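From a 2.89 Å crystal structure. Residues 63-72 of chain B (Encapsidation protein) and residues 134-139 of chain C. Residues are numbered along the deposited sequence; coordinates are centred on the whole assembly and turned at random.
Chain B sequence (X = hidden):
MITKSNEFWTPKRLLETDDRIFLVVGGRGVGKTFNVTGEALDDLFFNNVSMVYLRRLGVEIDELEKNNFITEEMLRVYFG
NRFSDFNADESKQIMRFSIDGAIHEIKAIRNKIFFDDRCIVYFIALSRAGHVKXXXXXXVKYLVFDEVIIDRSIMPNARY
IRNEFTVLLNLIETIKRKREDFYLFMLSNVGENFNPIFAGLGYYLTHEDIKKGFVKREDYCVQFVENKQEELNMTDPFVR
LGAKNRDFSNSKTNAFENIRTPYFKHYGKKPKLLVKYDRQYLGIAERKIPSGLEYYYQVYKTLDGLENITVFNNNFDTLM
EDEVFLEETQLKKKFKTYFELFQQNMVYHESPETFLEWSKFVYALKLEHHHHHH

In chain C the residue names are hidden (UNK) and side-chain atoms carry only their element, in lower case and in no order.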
ATOM      1  N   GLU B  63       3.376   0.277  18.156  1.00 37.12           N
ATOM      2  CA  GLU B  63       3.051   1.479  18.910  1.00 52.69           C
ATOM      3  C   GLU B  63       3.487   1.398  20.365  1.00 48.24           C
ATOM      4  O   GLU B  63       3.453   2.417  21.063  1.00 53.73           O
ATOM      5  CB  GLU B  63       1.546   1.745  18.837  1.00 59.46           C
ATOM      6  CG  GLU B  63       1.079   2.208  17.470  1.00 52.29           C
ATOM      7  CD  GLU B  63       1.813   3.451  17.001  1.00 61.77           C
ATOM      8  OE1 GLU B  63       2.005   4.377  17.820  1.00 60.95           O
ATOM      9  OE2 GLU B  63       2.212   3.493  15.820  1.00 46.89           O
ATOM     10  N   LEU B  64       3.891   0.222  20.834  1.00 40.61           N
ATOM     11  CA  LEU B  64       4.357   0.073  22.205  1.00 39.13           C
ATOM     12  C   LEU B  64       5.679   0.806  22.393  1.00 35.89           C
ATOM     13  O   LEU B  64       6.518   0.850  21.489  1.00 39.19           O
ATOM     14  CB  LEU B  64       4.517  -1.407  22.540  1.00 44.08           C
ATOM     15  CG  LEU B  64       5.051  -1.806  23.914  1.00 37.85           C
ATOM     16  CD1 LEU B  64       4.075  -1.445  25.011  1.00 40.14           C
ATOM     17  CD2 LEU B  64       5.356  -3.302  23.923  1.00 43.08           C
ATOM     18  N   GLU B  65       5.859   1.393  23.574  1.00 41.42           N
ATOM     19  CA  GLU B  65       7.100   2.089  23.918  1.00 45.66           C
ATOM     20  C   GLU B  65       8.020   1.090  24.606  1.00 45.13           C
ATOM     21  O   GLU B  65       7.950   0.872  25.817  1.00 45.89           O
ATOM     22  CB  GLU B  65       6.811   3.303  24.789  1.00 46.49           C
ATOM     23  CG  GLU B  65       6.186   4.459  24.026  1.00 46.44           C
ATOM     24  CD  GLU B  65       7.210   5.237  23.217  1.00 41.68           C
ATOM     25  OE1 GLU B  65       8.349   5.404  23.704  1.00 37.03           O
ATOM     26  OE2 GLU B  65       6.880   5.671  22.093  1.00 34.00           O
ATOM     27  N   LYS B  66       8.890   0.462  23.805  1.00 41.09           N
ATOM     28  CA  LYS B  66       9.789  -0.552  24.341  1.00 37.63           C
ATOM     29  C   LYS B  66      10.766   0.049  25.349  1.00 46.96           C
ATOM     30  O   LYS B  66      11.143  -0.605  26.330  1.00 42.85           O
ATOM     31  CB  LYS B  66      10.589  -1.215  23.215  1.00 45.28           C
ATOM     32  CG  LYS B  66       9.937  -1.343  21.847  1.00 40.63           C
ATOM     33  CD  LYS B  66       8.863  -2.404  21.760  1.00 36.38           C
ATOM     34  CE  LYS B  66       8.686  -2.818  20.296  1.00 46.30           C
ATOM     35  NZ  LYS B  66       8.570  -1.638  19.383  1.00 44.47           N
ATOM     36  N   ASN B  67      11.208   1.289  25.109  1.00 45.95           N
ATOM     37  CA  ASN B  67      12.228   1.883  25.968  1.00 46.71           C
ATOM     38  C   ASN B  67      11.752   1.960  27.413  1.00 53.53           C
ATOM     39  O   ASN B  67      12.536   1.748  28.346  1.00 54.52           O
ATOM     40  CB  ASN B  67      12.588   3.285  25.484  1.00 49.93           C
ATOM     41  CG  ASN B  67      13.892   3.795  26.078  1.00 52.59           C
ATOM     42  OD1 ASN B  67      14.663   3.034  26.665  1.00 39.81           O
ATOM     43  ND2 ASN B  67      14.104   5.103  25.998  1.00 68.70           N
ATOM     44  N   ASN B  68      10.472   2.272  27.622  1.00 52.32           N
ATOM     45  CA  ASN B  68       9.932   2.413  28.965  1.00 47.54           C
ATOM     46  C   ASN B  68       9.253   1.144  29.463  1.00 37.20           C
ATOM     47  O   ASN B  68       8.536   1.193  30.468  1.00 44.06           O
ATOM     48  CB  ASN B  68       8.962   3.595  29.060  1.00 57.33           C
ATOM     49  CG  ASN B  68       9.611   4.908  28.669  1.00 68.26           C
ATOM     50  OD1 ASN B  68      10.807   4.961  28.390  1.00 66.05           O
ATOM     51  ND2 ASN B  68       8.853   5.994  28.772  1.00 82.75           N
ATOM     52  N   PHE B  69       9.456   0.014  28.783  1.00 34.70           N
ATOM     53  CA  PHE B  69       8.918  -1.243  29.290  1.00 36.41           C
ATOM     54  C   PHE B  69       9.467  -1.540  30.680  1.00 40.79           C
ATOM     55  O   PHE B  69       8.744  -2.036  31.551  1.00 33.58           O
ATOM     56  CB  PHE B  69       9.236  -2.388  28.331  1.00 32.89           C
ATOM     57  CG  PHE B  69       8.499  -3.656  28.651  1.00 28.81           C
ATOM     58  CD1 PHE B  69       7.127  -3.731  28.497  1.00 29.65           C
ATOM     59  CD2 PHE B  69       9.178  -4.771  29.111  1.00 41.67           C
ATOM     60  CE1 PHE B  69       6.445  -4.894  28.796  1.00 39.63           C
ATOM     61  CE2 PHE B  69       8.501  -5.938  29.409  1.00 42.59           C
ATOM     62  CZ  PHE B  69       7.132  -5.999  29.251  1.00 39.84           C
ATOM     63  N   ILE B  70      10.745  -1.242  30.900  1.00 52.00           N
ATOM     64  CA  ILE B  70      11.362  -1.289  32.220  1.00 46.07           C
ATOM     65  C   ILE B  70      11.650   0.144  32.642  1.00 45.89           C
ATOM     66  O   ILE B  70      12.286   0.901  31.899  1.00 49.69           O
ATOM     67  CB  ILE B  70      12.641  -2.146  32.230  1.00 45.50           C
ATOM     68  CG1 ILE B  70      12.291  -3.598  31.883  1.00 37.25           C
ATOM     69  CG2 ILE B  70      13.340  -2.054  33.580  1.00 46.13           C
ATOM     70  CD1 ILE B  70      13.459  -4.563  31.954  1.00 29.91           C
ATOM     71  N   THR B  71      11.181   0.511  33.831  1.00 49.14           N
ATOM     72  CA  THR B  71      11.213   1.882  34.314  1.00 54.02           C
ATOM     73  C   THR B  71      12.077   1.999  35.560  1.00 53.95           C
ATOM     74  O   THR B  71      12.332   1.022  36.265  1.00 58.75           O
ATOM     75  CB  THR B  71       9.789   2.387  34.614  1.00 45.77           C
ATOM     76  OG1 THR B  71       8.928   2.084  33.506  1.00 50.89           O
ATOM     77  CG2 THR B  71       9.772   3.877  34.901  1.00 55.59           C
ATOM     78  N   GLU B  72      12.537   3.227  35.810  1.00 50.78           N
ATOM     79  CA  GLU B  72      13.296   3.502  37.025  1.00 52.61           C
ATOM     80  C   GLU B  72      12.478   3.154  38.262  1.00 50.16           C
ATOM     81  O   GLU B  72      12.971   2.488  39.179  1.00 47.52           O
ATOM     82  CB  GLU B  72      13.718   4.971  37.045  1.00 46.04           C
ATOM     83  CG  GLU B  72      14.451   5.407  38.300  1.00 55.84           C
ATOM     84  CD  GLU B  72      14.672   6.910  38.348  1.00 63.10           C
ATOM     85  OE1 GLU B  72      14.186   7.612  37.434  1.00 62.10           O
ATOM     86  OE2 GLU B  72      15.320   7.389  39.302  1.00 67.91           O
TER
ATOM     87  N   UNK C 134      -1.021   0.588  27.566  1.00 77.46           N
ATOM     88  CA  UNK C 134      -0.011   0.194  28.532  1.00 70.08           C
ATOM     89  C   UNK C 134       1.259   1.032  28.443  1.00 63.35           C
ATOM     90  O   UNK C 134       2.159   0.847  29.268  1.00 63.82           O
ATOM     91  o   UNK C 134      -0.809  -2.105  28.471  1.00 72.92           O
ATOM     92  c   UNK C 134       0.339  -1.286  28.339  1.00 81.56           C
ATOM     93  N   UNK C 135       1.360   1.944  27.477  1.00 64.50           N
ATOM     94  CA  UNK C 135       2.580   2.727  27.320  1.00 59.34           C
ATOM     95  C   UNK C 135       2.822   3.606  28.541  1.00 59.37           C
ATOM     96  O   UNK C 135       1.889   4.021  29.235  1.00 67.52           O
ATOM     97  c   UNK C 135       2.505   3.592  26.060  1.00 55.97           C
ATOM     98  c   UNK C 135       2.886   2.826  24.807  1.00 53.73           C
ATOM     99  n   UNK C 135       3.054   3.543  23.700  1.00 59.25           N
ATOM    100  o   UNK C 135       3.025   1.606  24.833  1.00 57.11           O
ATOM    101  N   UNK C 136       4.096   3.893  28.798  1.00 57.50           N
ATOM    102  CA  UNK C 136       4.519   4.678  29.950  1.00 64.17           C
ATOM    103  C   UNK C 136       5.159   5.978  29.483  1.00 56.58           C
ATOM    104  O   UNK C 136       6.063   5.964  28.642  1.00 57.88           O
ATOM    105  c   UNK C 136       4.805   2.842  31.679  1.00 62.64           C
ATOM    106  o   UNK C 136       3.756   3.105  32.270  1.00 73.08           O
ATOM    107  n   UNK C 136       5.386   1.649  31.750  1.00 60.00           N
ATOM    108  c   UNK C 136       5.498   3.885  30.824  1.00 55.67           C
ATOM    109  N   UNK C 137       4.689   7.090  30.040  1.00 48.30           N
ATOM    110  CA  UNK C 137       5.220   8.430  29.776  1.00 41.04           C
ATOM    111  C   UNK C 137       5.586   9.056  31.114  1.00 52.54           C
ATOM    112  O   UNK C 137       4.707   9.592  31.812  1.00 62.36           O
ATOM    113  c   UNK C 137       3.985   8.153  25.412  1.00 33.83           C
ATOM    114  c   UNK C 137       2.802   7.446  25.426  1.00 34.00           C
ATOM    115  o   UNK C 137       2.347   6.855  24.270  1.00 42.46           O
ATOM    116  c   UNK C 137       3.717   8.644  27.756  1.00 43.79           C
ATOM    117  c   UNK C 137       2.072   7.330  26.589  1.00 45.75           C
ATOM    118  c   UNK C 137       4.213   9.291  29.026  1.00 53.77           C
ATOM    119  c   UNK C 137       4.437   8.744  26.574  1.00 45.45           C
ATOM    120  c   UNK C 137       2.532   7.925  27.744  1.00 45.85           C
ATOM    121  N   UNK C 138       6.854   8.995  31.530  1.00 45.06           N
ATOM    122  CA  UNK C 138       7.160   9.275  32.947  1.00 59.06           C
ATOM    123  C   UNK C 138       6.738  10.647  33.459  1.00 56.48           C
ATOM    124  O   UNK C 138       6.039  10.710  34.480  1.00 56.72           O
ATOM    125  c   UNK C 138       9.004   8.160  31.853  1.00 47.57           C
ATOM    126  c   UNK C 138       8.689   9.078  33.006  1.00 60.70           C
ATOM    127  c   UNK C 138       8.043   8.561  30.771  1.00 54.31           C
ATOM    128  N   UNK C 139       7.163  11.743  32.835  1.00 33.01           N
ATOM    129  CA  UNK C 139       7.003  13.076  33.430  1.00 32.86           C
ATOM    130  C   UNK C 139       6.291  14.060  32.504  1.00 31.11           C
ATOM    131  O   UNK C 139       6.789  15.156  32.223  1.00 33.94           O
ATOM    132  o   UNK C 139      10.311  12.643  34.839  1.00 40.38           O
ATOM    133  c   UNK C 139       9.062  12.699  34.861  1.00 45.41           C
ATOM    134  c   UNK C 139       8.355  13.626  33.883  1.00 42.97           C
ATOM    135  o   UNK C 139       8.371  12.025  35.658  1.00 35.88           O
TER

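Position 134 of chain C carries two side-chain atoms, one carbon followed by one oxygen, without a branch. The CA-to-CB bond points toward chain B, yet at the nearest approach CB of position 134 lies 5.0 Å from CD1 of L64(B). One carbon and one oxygen make the side chain of serine, and S134(C) makes no direct contact.

Position 135 has four side-chain atoms: two carbons, the second carrying one oxygen and one nitrogen. The nitrogen of position 135 lies 2.9 Å from O of E63(B), an acceptor, and the oxygen lies 3.1 Å from N of E65(B), a donor. A planar fork of this composition is a carboxamide, and with a single carbon before it the residue is asparagine; the partners fit the assignment of its two ends. N135(C) therefore gives a hydrogen bond through ND2 (N-H...O angle 168°) and receives one through OD1 (152°). Its CA-to-CB bond runs sideways, but chi1 of -83° and chi2 of 10° bring the amide to the backbone of chain B. OD1 of N135(C) also lies 3.2 Å from CD1 of L64(B).

Position 136 repeats the pattern, two carbons with one oxygen and one nitrogen on the second. Here CA-to-CB points toward chain B. The nitrogen of position 136 lies 3.4 Å from O of N68(B), and its backbone O lies 2.8 Å from ND2 of N68(B). The residue is again asparagine: ND2 of N136(C) donates a weak hydrogen bond to O of N68(B), while the backbone O of N136(C) accepts a stronger one from ND2 of N68(B). CB of N136(C) and CB of N68(B) are 3.9 Å apart.

Position 137 shows one carbon leading to a six-carbon ring that bears an oxygen. CA-to-CB points away from chain B, although the end of the side chain comes nearer. The ring and its oxygen identify tyrosine. Within chain C, OH of Y137(C) accepts a weak hydrogen bond from ND2 of N135(C) at 3.4 Å.

Position 138 has three carbons closing a ring onto its own backbone N; the ring carbon bonded to that N packs 3.4 Å from ND2 of N68(B). This is the signature of proline, P138(C).

Position 139 has two carbons, the second carrying two oxygens, of which the nearer lies 6.9 Å from OE1 of E72(B). A carboxylate one carbon from CA is aspartate, and D139(C) stays out of reach.

The contact, burying 376 Å² in total, works through one asparagine amide bridging two backbone groups and one reciprocal pair. N135(C) spans the backbone from E63(B) to E65(B), using both ends of its amide. N68(B) and N136(C) each donate from a side-chain nitrogen to the other's backbone oxygen, the N136(C) ND2 bond being weak. The O of N68(B) also accepts a weak bond from OG1 of T71(B) at 3.2 Å. No salt bridge contributes.

Chain C, residues 134-139: SNNYPD
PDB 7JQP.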